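Local structure of SusD superfamily protein (Parabacteroides distasonis, 3OTN) at residues T44-E49 with S76-D81; D81-C86 with P464-E469. The protein probably binds carbohydrate or another nutrient at the bacterial outer membrane. All blocks are in the same frame, centred on the assembly; numbering follows the deposited sequence.

Interaction 1: T44-E49 with S76-D81; sequences TILLLE and SLYIED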
loop_
_atom_site.group_PDB
_atom_site.type_symbol
_atom_site.label_atom_id
_atom_site.label_comp_id
_atom_site.label_asym_id
_atom_site.label_seq_id
_atom_site.Cartn_x
_atom_site.Cartn_y
_atom_site.Cartn_z
ATOM N N THR A 44 -2.576 10.912 -0.857
ATOM C CA THR A 44 -3.176 9.771 -1.526
ATOM C C THR A 44 -3.334 8.544 -0.611
ATOM O O THR A 44 -4.288 7.753 -0.791
ATOM C CB THR A 44 -2.405 9.369 -2.806
ATOM O OG1 THR A 44 -0.999 9.300 -2.496
ATOM C CG2 THR A 44 -2.666 10.354 -3.941
ATOM N N ILE A 45 -2.429 8.378 0.356
ATOM C CA ILE A 45 -2.514 7.234 1.274
ATOM C C ILE A 45 -3.778 7.199 2.112
ATOM O O ILE A 45 -4.189 6.126 2.565
ATOM C CB ILE A 45 -1.305 7.082 2.233
ATOM C CG1 ILE A 45 -1.247 8.191 3.301
ATOM C CG2 ILE A 45 0.010 6.943 1.439
ATOM C CD1 ILE A 45 -0.093 7.960 4.317
ATOM N N LEU A 46 -4.411 8.359 2.296
ATOM C CA LEU A 46 -5.601 8.435 3.118
ATOM C C LEU A 46 -6.796 7.714 2.524
ATOM O O LEU A 46 -7.634 7.233 3.301
ATOM C CB LEU A 46 -5.972 9.888 3.451
ATOM C CG LEU A 46 -4.980 10.754 4.204
ATOM C CD1 LEU A 46 -5.462 12.178 4.266
ATOM C CD2 LEU A 46 -4.663 10.222 5.632
ATOM N N LEU A 47 -6.884 7.637 1.189
ATOM C CA LEU A 47 -8.012 6.969 0.515
ATOM C C LEU A 47 -8.170 5.536 0.986
ATOM O O LEU A 47 -9.296 5.053 1.174
ATOM C CB LEU A 47 -7.844 6.956 -1.025
ATOM C CG LEU A 47 -9.023 6.369 -1.851
ATOM C CD1 LEU A 47 -10.324 7.174 -1.668
ATOM C CD2 LEU A 47 -8.689 6.271 -3.354
ATOM N N LEU A 48 -7.031 4.869 1.159
ATOM C CA LEU A 48 -6.983 3.458 1.526
ATOM C C LEU A 48 -7.017 3.209 3.027
ATOM O O LEU A 48 -7.048 2.066 3.442
ATOM C CB LEU A 48 -5.759 2.797 0.902
ATOM C CG LEU A 48 -5.566 2.954 -0.618
ATOM C CD1 LEU A 48 -4.268 2.287 -1.042
ATOM C CD2 LEU A 48 -6.733 2.400 -1.409
ATOM N N GLU A 49 -7.010 4.267 3.832
ATOM C CA GLU A 49 -7.165 4.143 5.283
ATOM C C GLU A 49 -8.479 4.642 5.816
ATOM O O GLU A 49 -8.907 4.231 6.908
ATOM C CB GLU A 49 -6.022 4.868 5.998
ATOM C CG GLU A 49 -4.606 4.313 5.618
ATOM C CD GLU A 49 -4.419 2.843 5.967
ATOM O OE1 GLU A 49 -4.993 2.352 6.975
ATOM O OE2 GLU A 49 -3.683 2.156 5.237
ATOM N N SER A 76 -15.579 13.397 -4.003
ATOM C CA SER A 76 -14.664 13.190 -2.850
ATOM C C SER A 76 -13.182 13.365 -3.218
ATOM O O SER A 76 -12.772 13.260 -4.372
ATOM C CB SER A 76 -14.923 11.840 -2.199
ATOM O OG SER A 76 -16.224 11.864 -1.576
ATOM N N LEU A 77 -12.382 13.681 -2.222
ATOM C CA LEU A 77 -10.954 13.814 -2.398
ATOM C C LEU A 77 -10.257 12.503 -2.752
ATOM O O LEU A 77 -10.820 11.401 -2.616
ATOM C CB LEU A 77 -10.342 14.420 -1.124
ATOM C CG LEU A 77 -10.797 15.829 -0.728
ATOM C CD1 LEU A 77 -10.144 16.247 0.565
ATOM C CD2 LEU A 77 -10.502 16.830 -1.852
ATOM N N TYR A 78 -9.009 12.642 -3.202
ATOM C CA TYR A 78 -8.064 11.547 -3.489
ATOM C C TYR A 78 -8.312 10.772 -4.759
ATOM O O TYR A 78 -7.361 10.406 -5.444
ATOM C CB TYR A 78 -7.917 10.583 -2.293
ATOM C CG TYR A 78 -7.934 11.295 -0.975
ATOM C CD1 TYR A 78 -7.010 12.288 -0.717
ATOM C CD2 TYR A 78 -8.924 11.048 -0.012
ATOM C CE1 TYR A 78 -7.031 13.009 0.451
ATOM C CE2 TYR A 78 -8.948 11.781 1.213
ATOM C CZ TYR A 78 -7.980 12.761 1.424
ATOM O OH TYR A 78 -7.939 13.535 2.584
ATOM N N ILE A 79 -9.574 10.448 -5.055
ATOM C CA ILE A 79 -9.898 9.617 -6.185
ATOM C C ILE A 79 -9.391 10.227 -7.528
ATOM O O ILE A 79 -8.948 9.492 -8.402
ATOM C CB ILE A 79 -11.418 9.224 -6.252
ATOM C CG1 ILE A 79 -12.312 10.466 -6.383
ATOM C CG2 ILE A 79 -11.821 8.338 -5.025
ATOM C CD1 ILE A 79 -13.777 10.167 -6.443
ATOM N N GLU A 80 -9.439 11.547 -7.688
ATOM C CA GLU A 80 -8.918 12.191 -8.904
ATOM C C GLU A 80 -7.429 11.948 -9.075
ATOM O O GLU A 80 -6.962 11.674 -10.176
ATOM C CB GLU A 80 -9.154 13.711 -8.883
ATOM C CG GLU A 80 -10.508 14.085 -9.335
ATOM C CD GLU A 80 -10.811 15.552 -9.147
ATOM O OE1 GLU A 80 -10.888 16.017 -7.980
ATOM O OE2 GLU A 80 -11.026 16.208 -10.180
ATOM N N ASP A 81 -6.688 12.082 -7.976
ATOM C CA ASP A 81 -5.221 11.953 -7.994
ATOM C C ASP A 81 -4.831 10.523 -8.359
ATOM O O ASP A 81 -3.928 10.302 -9.155
ATOM C CB ASP A 81 -4.638 12.328 -6.621
ATOM C CG ASP A 81 -5.115 13.703 -6.152
ATOM O OD1 ASP A 81 -4.466 14.686 -6.517
ATOM O OD2 ASP A 81 -6.180 13.798 -5.504
#

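Interaction 2: D81-C86 with P464-E469; sequences DWWQDC and PIPLSE. With ACT (acetate ion), chain E.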
loop_
_atom_site.group_PDB
_atom_site.type_symbol
_atom_site.label_atom_id
_atom_site.label_comp_id
_atom_site.label_asym_id
_atom_site.label_seq_id
_atom_site.Cartn_x
_atom_site.Cartn_y
_atom_site.Cartn_z
ATOM N N ASP A 81 -6.688 12.082 -7.976
ATOM C CA ASP A 81 -5.221 11.953 -7.994
ATOM C C ASP A 81 -4.831 10.523 -8.359
ATOM O O ASP A 81 -3.928 10.302 -9.155
ATOM C CB ASP A 81 -4.638 12.328 -6.621
ATOM C CG ASP A 81 -5.115 13.703 -6.152
ATOM O OD1 ASP A 81 -4.466 14.686 -6.517
ATOM O OD2 ASP A 81 -6.180 13.798 -5.504
ATOM N N TRP A 82 -5.541 9.571 -7.764
ATOM C CA TRP A 82 -5.276 8.176 -8.012
ATOM C C TRP A 82 -5.560 7.816 -9.457
ATOM O O TRP A 82 -4.735 7.159 -10.077
ATOM C CB TRP A 82 -6.059 7.253 -7.088
ATOM C CG TRP A 82 -5.451 7.030 -5.752
ATOM C CD1 TRP A 82 -5.776 7.654 -4.582
ATOM C CD2 TRP A 82 -4.451 6.075 -5.429
ATOM N NE1 TRP A 82 -5.017 7.163 -3.546
ATOM C CE2 TRP A 82 -4.188 6.190 -4.043
ATOM C CE3 TRP A 82 -3.734 5.146 -6.172
ATOM C CZ2 TRP A 82 -3.253 5.383 -3.385
ATOM C CZ3 TRP A 82 -2.779 4.356 -5.520
ATOM C CH2 TRP A 82 -2.575 4.465 -4.132
ATOM N N TRP A 83 -6.697 8.264 -9.991
ATOM C CA TRP A 83 -7.040 7.966 -11.391
ATOM C C TRP A 83 -6.070 8.616 -12.390
ATOM O O TRP A 83 -5.536 7.960 -13.241
ATOM C CB TRP A 83 -8.458 8.448 -11.693
ATOM C CG TRP A 83 -8.971 8.090 -13.040
ATOM C CD1 TRP A 83 -8.776 8.771 -14.204
ATOM C CD2 TRP A 83 -9.802 6.992 -13.350
ATOM N NE1 TRP A 83 -9.431 8.150 -15.242
ATOM C CE2 TRP A 83 -10.063 7.039 -14.752
ATOM C CE3 TRP A 83 -10.339 5.939 -12.597
ATOM C CZ2 TRP A 83 -10.854 6.084 -15.397
ATOM C CZ3 TRP A 83 -11.132 4.973 -13.248
ATOM C CH2 TRP A 83 -11.389 5.068 -14.631
ATOM N N GLN A 84 -5.880 9.910 -12.271
ATOM C CA GLN A 84 -5.055 10.660 -13.222
ATOM C C GLN A 84 -3.596 10.206 -13.197
ATOM O O GLN A 84 -2.994 10.028 -14.265
ATOM C CB GLN A 84 -5.142 12.157 -12.951
ATOM C CG GLN A 84 -6.504 12.737 -13.185
ATOM C CD GLN A 84 -6.615 14.220 -12.819
ATOM O OE1 GLN A 84 -5.639 14.863 -12.417
ATOM N NE2 GLN A 84 -7.816 14.768 -12.980
ATOM N N ASP A 85 -3.039 9.972 -12.009
ATOM C CA ASP A 85 -1.606 9.628 -11.940
ATOM C C ASP A 85 -1.340 8.202 -12.329
ATOM O O ASP A 85 -0.330 7.963 -12.946
ATOM C CB ASP A 85 -1.010 9.822 -10.552
ATOM C CG ASP A 85 -0.861 11.288 -10.169
ATOM O OD1 ASP A 85 -1.117 12.210 -10.992
ATOM O OD2 ASP A 85 -0.521 11.498 -8.999
ATOM N N CYS A 86 -2.214 7.257 -11.943
ATOM C CA CYS A 86 -2.096 5.888 -12.442
ATOM C C CYS A 86 -2.169 5.867 -13.961
ATOM O O CYS A 86 -1.328 5.236 -14.620
ATOM C CB CYS A 86 -3.133 4.932 -11.819
ATOM S SG CYS A 86 -2.706 4.498 -10.087
ATOM N N PRO A 464 -15.818 5.710 -6.193
ATOM C CA PRO A 464 -16.429 6.220 -7.410
ATOM C C PRO A 464 -15.401 6.619 -8.456
ATOM O O PRO A 464 -14.259 7.011 -8.117
ATOM C CB PRO A 464 -17.168 7.498 -6.938
ATOM C CG PRO A 464 -16.922 7.640 -5.522
ATOM C CD PRO A 464 -15.886 6.681 -5.087
ATOM N N ILE A 465 -15.825 6.584 -9.703
ATOM C CA ILE A 465 -15.057 7.171 -10.787
ATOM C C ILE A 465 -15.215 8.674 -10.557
ATOM O O ILE A 465 -16.314 9.117 -10.315
ATOM C CB ILE A 465 -15.602 6.785 -12.162
ATOM C CG1 ILE A 465 -15.760 5.253 -12.308
ATOM C CG2 ILE A 465 -14.711 7.351 -13.262
ATOM C CD1 ILE A 465 -14.535 4.412 -11.906
ATOM N N PRO A 466 -14.116 9.452 -10.591
ATOM C CA PRO A 466 -14.196 10.908 -10.358
ATOM C C PRO A 466 -15.090 11.652 -11.321
ATOM O O PRO A 466 -15.057 11.388 -12.526
ATOM C CB PRO A 466 -12.755 11.379 -10.591
ATOM C CG PRO A 466 -11.928 10.252 -10.356
ATOM C CD PRO A 466 -12.715 9.018 -10.740
ATOM N N LEU A 467 -15.843 12.605 -10.789
ATOM C CA LEU A 467 -16.726 13.412 -11.567
ATOM C C LEU A 467 -15.972 14.084 -12.701
ATOM O O LEU A 467 -16.472 14.090 -13.804
ATOM C CB LEU A 467 -17.405 14.490 -10.715
ATOM C CG LEU A 467 -18.428 15.372 -11.453
ATOM C CD1 LEU A 467 -19.511 14.531 -12.123
ATOM C CD2 LEU A 467 -19.047 16.410 -10.475
ATOM N N SER A 468 -14.771 14.622 -12.444
ATOM C CA SER A 468 -14.025 15.276 -13.511
ATOM C C SER A 468 -13.787 14.367 -14.736
ATOM O O SER A 468 -13.900 14.814 -15.892
ATOM C CB SER A 468 -12.668 15.804 -12.997
ATOM O OG SER A 468 -11.885 14.748 -12.510
ATOM N N GLU A 469 -13.434 13.115 -14.475
ATOM C CA GLU A 469 -13.190 12.122 -15.528
ATOM C C GLU A 469 -14.456 11.791 -16.309
ATOM O O GLU A 469 -14.417 11.737 -17.538
ATOM C CB GLU A 469 -12.608 10.861 -14.929
ATOM C CG GLU A 469 -11.218 11.066 -14.320
ATOM C CD GLU A 469 -10.159 11.498 -15.353
ATOM O OE1 GLU A 469 -10.232 11.101 -16.555
ATOM O OE2 GLU A 469 -9.249 12.222 -14.951
HETATM C C ACT E . -8.608 7.374 -18.651
HETATM O O ACT E . -9.731 7.665 -18.160
HETATM O OXT ACT E . -7.753 8.282 -18.904
HETATM C CH3 ACT E . -8.285 5.961 -18.927
#

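Interaction 1: T44-E49 with S76-D81
Tyr78 holds the N-cap position of helix 79-100, and its side chain packs against Leu46 and Leu47 of a short turn with helical backbone angles. This turn lies in the loop between strands 42-43 and 55-56. No hydrogen bond joins the two segments; the contact is made by side chains. The Tyr78 ring lies between two leucines. Leu46 CB sits 4.0 Å above one face, offset toward the rim, and Leu77 CB sits 3.6 Å above the opposite face, over its centre. Leu46 also reaches the phenol end of the ring, where its CD1 is 3.8 Å from Tyr78 CZ and 3.3 Å from Tyr78 OH. That hydroxyl is hydrogen-bonded to the backbone oxygen of Ser62, which fixes the far end of the ring. At the near end, Leu47 CB meets Tyr78 CB at 3.8 Å. An alanine in place of Tyr78 would keep that CB contact, but would probably open a gap between Leu46 and Leu77 and leave Ser62 O without its phenol partner. Leu47 CG is anti to the backbone N (chi1 -176°), and beyond it both methyls reach the first turn of the helix: CD1 lies 3.9 Å and CD2 4.1 Å from Ile79 CG2. Thr44 adds a small contact at the helix start, with its CG2 3.9 Å from Asp81 CB. Its hydroxyl turns to other partners and bonds Val32 O and Lys35 N. The contact is largely buried, within the N-terminal starch-binding-associated region of this SusD family protein. Thr37 of strand 36-37 touches Thr44, Tyr78 and Asp81, while helix 108-133 packs beside it through Ile132 on Leu47 and Phe133 on Ile79.

Interaction 2: D81-C86 with P464-E469
Apolar contacts, a CH-pi contact and a few polar approaches join Trp83 and Gln84 of helix 79-100 to the residues leading into helix 467-472 and to its first turn. The contact ties the N-terminal starch-binding-associated region to the C-terminal RagB/SusD region. Among the apolar contacts, Trp83 CZ3 meets Ile465 CD1 at 3.7 Å, and Trp83 CB lies 4.1 Å from Pro466 CG. Pro466 is the N-cap residue of the short helix. Phe133 of helix 108-133 meets the Trp83 ring edge-to-face and also touches Ile465 and Pro466. In the CH-pi contact, Glu469 CG lies over the five-membered ring of Trp83, 3.7 Å from its centroid. The Glu469 chain bends at chi2, and its carboxylate plane is 32° from the indole plane. Among the polar contacts, Trp83 NE1 donates a hydrogen bond to acetate O, 3.0 Å long with an N-H...O angle of 139°. The acetate probably comes from the crystallisation liquor. Glu469 OE2 comes within 3.3 Å of Gln84 CG. One indole face is thus covered by aliphatic carbons of Ile465 and Glu469. Glu469 OE1 lies 3.8 Å from acetate O, and the two carboxylates would probably repel each other unless a proton intervenes.

How the interactions relate
The centres of interactions 1 and 2 are about 10 Å apart. Both use helix 79-100 and share Asp81. Along the chain interaction 1 comes first: an early loop meets the helix start. The next turn of the helix then meets a segment near the C-terminus, 378 residues on, which completes interaction 2. One probable hydrogen bond also joins the two contacts, Trp82 NE1 to Thr44 O at 2.9 Å. Leu47 CD2 packs on Trp82 CD1, and Ile79 CD1 packs on Pro464 O. The start of one helix therefore links the N-terminal and C-terminal family regions of this SusD-like protein.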